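Local coordinates for large adhesion protein (Lap) involved in biofilm formation (Marinobacter hydrocarbonoclasticus, PDB 6XI3) that forms calcium-bound tandem beta-sandwich repeats of the extending region of a bacterial RTX adhesin, probably projecting its adhesive end during biofilm formation, at residues A[389-393]-A[404-408]. Residues are numbered along the deposited sequence; the frame is centred on the assembly and turned at random.
Sequences LTVEA and TDSAN
The C-terminal hairpin of an Ig-like beta-sandwich repeat pairs strand 387-396 with strand 402-411, an edge strand of its antiparallel four-stranded sheet. Val-391 faces Ala-407 and Ala-393 faces Asp-405 as hydrogen-bonded pairs, each closed by two backbone bonds. The bond from Val-391 N to Ala-407 O, 2.7 Å, is nearly straight (172° at the hydrogen), while the return bond from Ala-407 N to Val-391 O is 2.9 Å. In the second pair Ala-393 N lies 3.0 Å from Asp-405 O, whereas Asp-405 N donates to Ala-393 O over a longer 3.2 Å. Between them, Glu-392 and Ser-406 form a non-hydrogen-bonded pair; Ser-406 CA makes a CA-H...O contact with Val-391 O, which also accepts from Ala-407 N.

Val-391, Ala-393, Ala-407 and Asp-405 share the face turned to strand 320-329, where Val-391 and Ala-393 rest on Val-323. Asp-405 OD2 accepts a hydrogen bond from Val-323 N, which ties the edge strand to strand 320-329, probably part of the facing layer of the sandwich; OD1 takes a weak bond from Ser-406 N.

Thr-390, Glu-392, Ser-406 and Asn-408 occupy the other face. Asn-408 lies alongside Thr-390, its ND2 near both OG1 and CG2 of the threonine. Glu-392 leaves the backbone with CG anti to N (chi1 173°), then bends at chi2 (80°), which brings its carboxylate across to the edge strand. There OE2 meets Thr-404 CB and CG2, OE1 packs 3.4 Å from Ser-406 CB, and a water donates to Glu-392 OE1 at 2.9 Å.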
ATOM      1  N   LEU A 389     -26.018 -31.942  60.812  1.00 30.67           N
ATOM      2  CA  LEU A 389     -26.131 -30.740  59.957  1.00 30.84           C
ATOM      3  C   LEU A 389     -25.142 -30.943  58.823  1.00 30.50           C
ATOM      4  O   LEU A 389     -24.011 -31.360  59.116  1.00 30.85           O
ATOM      5  CB  LEU A 389     -25.756 -29.462  60.717  1.00 29.85           C
ATOM      6  CG  LEU A 389     -26.725 -28.975  61.791  1.00 31.94           C
ATOM      7  CD1 LEU A 389     -26.304 -27.598  62.282  1.00 33.43           C
ATOM      8  CD2 LEU A 389     -28.159 -28.940  61.298  1.00 33.08           C
ATOM      9  N   THR A 390     -25.561 -30.624  57.604  1.00 32.00           N
ATOM     10  CA  THR A 390     -24.679 -30.561  56.423  1.00 34.08           C
ATOM     11  C   THR A 390     -24.762 -29.151  55.852  1.00 33.94           C
ATOM     12  O   THR A 390     -25.876 -28.690  55.579  1.00 32.71           O
ATOM     13  CB  THR A 390     -25.057 -31.596  55.358  1.00 36.34           C
ATOM     14  OG1 THR A 390     -25.067 -32.859  56.011  1.00 35.22           O
ATOM     15  CG2 THR A 390     -24.071 -31.594  54.208  1.00 36.41           C
ATOM     16  N   VAL A 391     -23.615 -28.492  55.781  1.00 33.29           N
ATOM     17  CA  VAL A 391     -23.462 -27.137  55.198  1.00 32.54           C
ATOM     18  C   VAL A 391     -22.928 -27.350  53.780  1.00 35.78           C
ATOM     19  O   VAL A 391     -21.946 -28.095  53.645  1.00 35.35           O
ATOM     20  CB  VAL A 391     -22.506 -26.284  56.038  1.00 32.85           C
ATOM     21  CG1 VAL A 391     -22.154 -24.965  55.344  1.00 34.65           C
ATOM     22  CG2 VAL A 391     -23.070 -26.023  57.435  1.00 33.04           C
ATOM     23  N   GLU A 392     -23.571 -26.751  52.776  1.00 35.57           N
ATOM     24  CA  GLU A 392     -23.084 -26.757  51.372  1.00 35.53           C
ATOM     25  C   GLU A 392     -22.883 -25.294  50.945  1.00 32.58           C
ATOM     26  O   GLU A 392     -23.772 -24.471  51.172  1.00 29.42           O
ATOM     27  CB  GLU A 392     -24.056 -27.546  50.494  1.00 44.40           C
ATOM     28  CG  GLU A 392     -23.758 -27.474  49.001  1.00 57.04           C
ATOM     29  CD  GLU A 392     -22.656 -28.404  48.513  1.00 67.74           C
ATOM     30  OE1 GLU A 392     -22.086 -29.152  49.345  1.00 73.32           O
ATOM     31  OE2 GLU A 392     -22.367 -28.386  47.296  1.00 76.17           O
ATOM     32  N   ALA A 393     -21.732 -24.981  50.364  1.00 27.83           N
ATOM     33  CA  ALA A 393     -21.469 -23.651  49.782  1.00 27.52           C
ATOM     34  C   ALA A 393     -21.096 -23.798  48.307  1.00 27.81           C
ATOM     35  O   ALA A 393     -20.360 -24.744  47.966  1.00 25.48           O
ATOM     36  CB  ALA A 393     -20.395 -22.971  50.582  1.00 27.84           C
ATOM     37  N   THR A 404     -17.749 -25.897  44.737  1.00 31.06           N
ATOM     38  CA  THR A 404     -18.534 -26.316  45.929  1.00 30.84           C
ATOM     39  C   THR A 404     -17.634 -26.967  46.973  1.00 30.06           C
ATOM     40  O   THR A 404     -16.481 -27.370  46.671  1.00 30.67           O
ATOM     41  CB  THR A 404     -19.695 -27.258  45.609  1.00 33.35           C
ATOM     42  OG1 THR A 404     -19.145 -28.484  45.138  1.00 37.59           O
ATOM     43  CG2 THR A 404     -20.663 -26.695  44.600  1.00 34.73           C
ATOM     44  N   ASP A 405     -18.174 -27.007  48.187  1.00 29.75           N
ATOM     45  CA  ASP A 405     -17.584 -27.688  49.348  1.00 30.86           C
ATOM     46  C   ASP A 405     -18.724 -27.919  50.337  1.00 31.42           C
ATOM     47  O   ASP A 405     -19.762 -27.259  50.203  1.00 29.06           O
ATOM     48  CB  ASP A 405     -16.405 -26.918  49.949  1.00 32.55           C
ATOM     49  CG  ASP A 405     -15.643 -27.762  50.964  1.00 32.77           C
ATOM     50  OD1 ASP A 405     -15.722 -29.009  50.846  1.00 37.57           O
ATOM     51  OD2 ASP A 405     -14.999 -27.186  51.868  1.00 35.63           O
ATOM     52  N   SER A 406     -18.559 -28.900  51.210  1.00 32.70           N
ATOM     53  CA  SER A 406     -19.514 -29.189  52.302  1.00 34.08           C
ATOM     54  C   SER A 406     -18.757 -29.266  53.627  1.00 34.16           C
ATOM     55  O   SER A 406     -17.504 -29.376  53.642  1.00 33.15           O
ATOM     56  CB  SER A 406     -20.325 -30.427  52.020  1.00 37.26           C
ATOM     57  OG  SER A 406     -19.515 -31.580  52.142  1.00 43.96           O
ATOM     58  N   ALA A 407     -19.494 -29.088  54.713  1.00 30.77           N
ATOM     59  CA  ALA A 407     -18.997 -29.335  56.073  1.00 28.69           C
ATOM     60  C   ALA A 407     -20.139 -29.918  56.902  1.00 29.50           C
ATOM     61  O   ALA A 407     -21.334 -29.754  56.540  1.00 33.33           O
ATOM     62  CB  ALA A 407     -18.452 -28.070  56.649  1.00 28.37           C
ATOM     63  N   ASN A 408     -19.764 -30.638  57.938  1.00 32.17           N
ATOM     64  CA  ASN A 408     -20.694 -31.469  58.731  1.00 34.83           C
ATOM     65  C   ASN A 408     -20.600 -30.960  60.159  1.00 31.56           C
ATOM     66  O   ASN A 408     -19.509 -30.550  60.578  1.00 26.02           O
ATOM     67  CB  ASN A 408     -20.363 -32.961  58.651  1.00 41.22           C
ATOM     68  CG  ASN A 408     -20.504 -33.526  57.255  1.00 47.39           C
ATOM     69  OD1 ASN A 408     -19.534 -34.042  56.706  1.00 61.18           O
ATOM     70  ND2 ASN A 408     -21.686 -33.423  56.669  1.00 42.70           N
TER
HETATM   71  O   HOH W   1     -19.541 -29.947  48.097  1.00 53.29           O